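Local coordinates for protein fatty acid CoA ligase (Marinactinospora thermotolerans, PDB 6SQ8) that belongs to the AMP-binding enzyme family (ANL clan) and holds adenosine monophosphate together with 1-ethanoyl-9H-pyrido[3,4-b]indole-3-carboxylic acid, at residues S187-G192 with V292-Y297. Residues are numbered along the deposited sequence; the frame is centred on the assembly and turned at random.
With AMP (adenosine monophosphate), chain G; EQ2 (1-ethanoyl-9~{H}-pyrido[3,4-b]indole-3-carboxylic acid), chain F.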
loop_
_atom_site.group_PDB
_atom_site.type_symbol
_atom_site.label_atom_id
_atom_site.label_comp_id
_atom_site.label_asym_id
_atom_site.label_seq_id
_atom_site.Cartn_x
_atom_site.Cartn_y
_atom_site.Cartn_z
ATOM N N SER A 187 3.556 13.391 -10.706
ATOM C CA SER A 187 2.607 13.399 -11.793
ATOM C C SER A 187 1.185 13.227 -11.237
ATOM O O SER A 187 0.276 13.850 -11.732
ATOM C CB SER A 187 3.018 12.420 -12.859
ATOM O OG SER A 187 2.219 11.260 -12.916
ATOM N N MET A 188 1.021 12.463 -10.156
ATOM C CA MET A 188 -0.278 12.239 -9.493
ATOM C C MET A 188 -0.655 13.420 -8.589
ATOM O O MET A 188 -1.802 13.804 -8.580
ATOM C CB MET A 188 -0.234 10.997 -8.597
ATOM C CG MET A 188 -0.040 9.730 -9.319
ATOM S SD MET A 188 -0.252 8.291 -8.235
ATOM C CE MET A 188 1.284 8.255 -7.340
ATOM N N TYR A 189 0.295 13.905 -7.783
ATOM C CA TYR A 189 0.007 14.673 -6.565
ATOM C C TYR A 189 0.188 16.188 -6.752
ATOM O O TYR A 189 -0.193 16.968 -5.876
ATOM C CB TYR A 189 0.873 14.196 -5.401
ATOM C CG TYR A 189 0.729 12.738 -5.034
ATOM C CD1 TYR A 189 -0.411 12.009 -5.340
ATOM C CD2 TYR A 189 1.742 12.086 -4.354
ATOM C CE1 TYR A 189 -0.523 10.668 -5.013
ATOM C CE2 TYR A 189 1.641 10.746 -4.023
ATOM C CZ TYR A 189 0.505 10.036 -4.346
ATOM O OH TYR A 189 0.424 8.718 -4.008
ATOM N N GLY A 190 0.740 16.617 -7.893
ATOM C CA GLY A 190 1.075 18.025 -8.134
ATOM C C GLY A 190 2.563 18.277 -7.931
ATOM O O GLY A 190 3.296 17.427 -7.425
ATOM N N ARG A 191 3.045 19.432 -8.394
ATOM C CA ARG A 191 4.358 19.927 -7.970
ATOM C C ARG A 191 4.217 20.264 -6.479
ATOM O O ARG A 191 3.123 20.688 -5.979
ATOM C CB ARG A 191 4.854 21.155 -8.747
ATOM C CG ARG A 191 4.853 21.041 -10.266
ATOM C CD ARG A 191 6.211 20.726 -10.853
ATOM N NE ARG A 191 6.163 20.611 -12.306
ATOM C CZ ARG A 191 6.319 21.623 -13.156
ATOM N NH1 ARG A 191 6.340 22.868 -12.709
ATOM N NH2 ARG A 191 6.475 21.377 -14.448
ATOM N N GLY A 192 5.315 20.035 -5.758
ATOM C CA GLY A 192 5.425 20.400 -4.363
ATOM C C GLY A 192 5.898 21.838 -4.206
ATOM O O GLY A 192 6.051 22.529 -5.195
ATOM N N VAL A 292 -10.960 16.733 -4.130
ATOM C CA VAL A 292 -9.628 16.431 -3.654
ATOM C C VAL A 292 -9.383 14.920 -3.640
ATOM O O VAL A 292 -8.276 14.506 -3.375
ATOM C CB VAL A 292 -9.391 17.056 -2.271
ATOM C CG1 VAL A 292 -9.538 18.558 -2.321
ATOM C CG2 VAL A 292 -10.311 16.501 -1.209
ATOM N N LEU A 293 -10.379 14.108 -3.971
ATOM C CA LEU A 293 -10.280 12.667 -3.862
ATOM C C LEU A 293 -9.462 12.119 -5.025
ATOM O O LEU A 293 -9.748 12.409 -6.171
ATOM C CB LEU A 293 -11.678 12.046 -3.863
ATOM C CG LEU A 293 -11.950 11.115 -2.690
ATOM C CD1 LEU A 293 -11.918 11.887 -1.397
ATOM C CD2 LEU A 293 -13.278 10.420 -2.840
ATOM N N MET A 294 -8.456 11.308 -4.693
ATOM C CA MET A 294 -7.671 10.581 -5.663
ATOM C C MET A 294 -7.439 9.147 -5.163
ATOM O O MET A 294 -6.973 8.934 -4.031
ATOM C CB MET A 294 -6.317 11.256 -5.881
ATOM C CG MET A 294 -5.362 10.421 -6.714
ATOM S SD MET A 294 -3.897 11.320 -7.252
ATOM C CE MET A 294 -4.525 12.168 -8.697
ATOM N N GLN A 295 -7.703 8.177 -6.046
ATOM C CA GLN A 295 -7.408 6.794 -5.781
ATOM C C GLN A 295 -6.050 6.458 -6.421
ATOM O O GLN A 295 -5.683 7.035 -7.439
ATOM C CB GLN A 295 -8.545 5.911 -6.293
ATOM C CG GLN A 295 -8.621 4.551 -5.614
ATOM C CD GLN A 295 -9.600 3.630 -6.287
ATOM O OE1 GLN A 295 -9.180 2.734 -7.001
ATOM N NE2 GLN A 295 -10.896 3.879 -6.111
ATOM N N ASN A 296 -5.318 5.538 -5.779
ATOM C CA ASN A 296 -4.062 4.992 -6.250
ATOM C C ASN A 296 -4.217 3.470 -6.305
ATOM O O ASN A 296 -4.779 2.866 -5.396
ATOM C CB ASN A 296 -2.888 5.369 -5.336
ATOM C CG ASN A 296 -2.276 6.731 -5.607
ATOM O OD1 ASN A 296 -2.821 7.539 -6.376
ATOM N ND2 ASN A 296 -1.160 7.014 -4.952
ATOM N N TYR A 297 -3.700 2.861 -7.370
ATOM C CA TYR A 297 -3.600 1.422 -7.513
ATOM C C TYR A 297 -2.133 1.069 -7.757
ATOM O O TYR A 297 -1.475 1.638 -8.619
ATOM C CB TYR A 297 -4.507 0.947 -8.650
ATOM C CG TYR A 297 -4.210 -0.414 -9.238
ATOM C CD1 TYR A 297 -4.110 -1.542 -8.433
ATOM C CD2 TYR A 297 -4.071 -0.583 -10.615
ATOM C CE1 TYR A 297 -3.873 -2.799 -8.976
ATOM C CE2 TYR A 297 -3.838 -1.830 -11.172
ATOM C CZ TYR A 297 -3.746 -2.942 -10.349
ATOM O OH TYR A 297 -3.518 -4.165 -10.896
HETATM P P AMP G . -0.223 -6.783 -2.610
HETATM O O1P AMP G . 0.846 -5.777 -2.923
HETATM O O2P AMP G . -0.078 -8.121 -3.348
HETATM O O3P AMP G . -0.417 -6.907 -1.114
HETATM O "O5'" AMP G . -1.584 -6.054 -3.164
HETATM C "C5'" AMP G . -1.963 -5.882 -4.545
HETATM C "C4'" AMP G . -3.457 -6.095 -4.771
HETATM O "O4'" AMP G . -4.269 -5.241 -3.980
HETATM C "C3'" AMP G . -3.859 -5.767 -6.182
HETATM O "O3'" AMP G . -3.753 -6.973 -6.883
HETATM C "C2'" AMP G . -5.285 -5.223 -6.134
HETATM O "O2'" AMP G . -6.362 -6.156 -6.383
HETATM C "C1'" AMP G . -5.385 -4.704 -4.710
HETATM N N9 AMP G . -5.369 -3.218 -4.746
HETATM C C8 AMP G . -4.365 -2.385 -4.383
HETATM N N7 AMP G . -4.734 -1.088 -4.566
HETATM C C5 AMP G . -5.992 -1.094 -5.061
HETATM C C6 AMP G . -6.985 -0.078 -5.491
HETATM N N6 AMP G . -6.719 1.230 -5.415
HETATM N N1 AMP G . -8.174 -0.521 -5.943
HETATM C C2 AMP G . -8.461 -1.850 -6.019
HETATM N N3 AMP G . -7.612 -2.839 -5.656
HETATM C C4 AMP G . -6.397 -2.511 -5.176
HETATM C C1 EQ2 F . -0.215 3.116 -4.818
HETATM C C2 EQ2 F . -0.713 1.984 -3.988
HETATM O O1 EQ2 F . -1.843 2.031 -3.538
HETATM C C3 EQ2 F . 0.200 0.830 -3.670
HETATM N N1 EQ2 F . -0.384 -0.293 -3.233
HETATM C C4 EQ2 F . 0.365 -1.358 -2.906
HETATM C C5 EQ2 F . -0.353 -2.581 -2.378
HETATM O O2 EQ2 F . -1.601 -2.559 -2.334
HETATM O O3 EQ2 F . 0.379 -3.505 -1.983
HETATM C C6 EQ2 F . 1.752 -1.351 -2.994
HETATM C C7 EQ2 F . 2.385 -0.207 -3.444
HETATM C C8 EQ2 F . 3.756 0.163 -3.679
HETATM C C9 EQ2 F . 4.984 -0.479 -3.540
HETATM C C10 EQ2 F . 6.134 0.201 -3.877
HETATM C C11 EQ2 F . 6.083 1.511 -4.347
HETATM C C12 EQ2 F . 4.889 2.171 -4.510
HETATM C C13 EQ2 F . 3.728 1.482 -4.167
HETATM N N2 EQ2 F . 2.416 1.911 -4.224
HETATM C C14 EQ2 F . 1.597 0.907 -3.793
#
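The carboxamide of Asn-296 lies almost in the plane of the Tyr-189 ring, the two planes 12° apart, and meets that ring at its edge. Here the C-terminal end of helix 175-189 rests on strand 293-299. The phenol OH of Tyr-189 lies against the end of the Asn-296 carboxamide. From Met-188 the thioether, SD and CE, meets the same carboxamide tip to tip. Further back along the strand, Met-294 leaves with CG anti to its backbone N and bends at chi3 (-83°). Its SD sits at the Tyr-189 ring edge, 5.2 Å from the centroid and 85° off the normal, a Met-aromatic contact in which the two side chains cross at about a right angle. That sulfur also packs against Met-188 CB at 3.9 Å. Val-271 and Phe-304, on the flanking strands, close round the group. On the ligand side, Asn-296 CB lies 3.5 Å from EQ2 C1. AMP N6 donates to the backbone O of Asn-296 and, at 3.3 Å, to Gln-295 OE1. Tyr-272 OH bonds Gln-295 NE2, a second-shell hold on that carboxamide. Backbone and side-chain carbonyls of the strand thus read the adenine amino group, while Met-188 and Tyr-189 form a second layer behind Asn-296, which itself touches EQ2, and so probably hold its carboxamide in place.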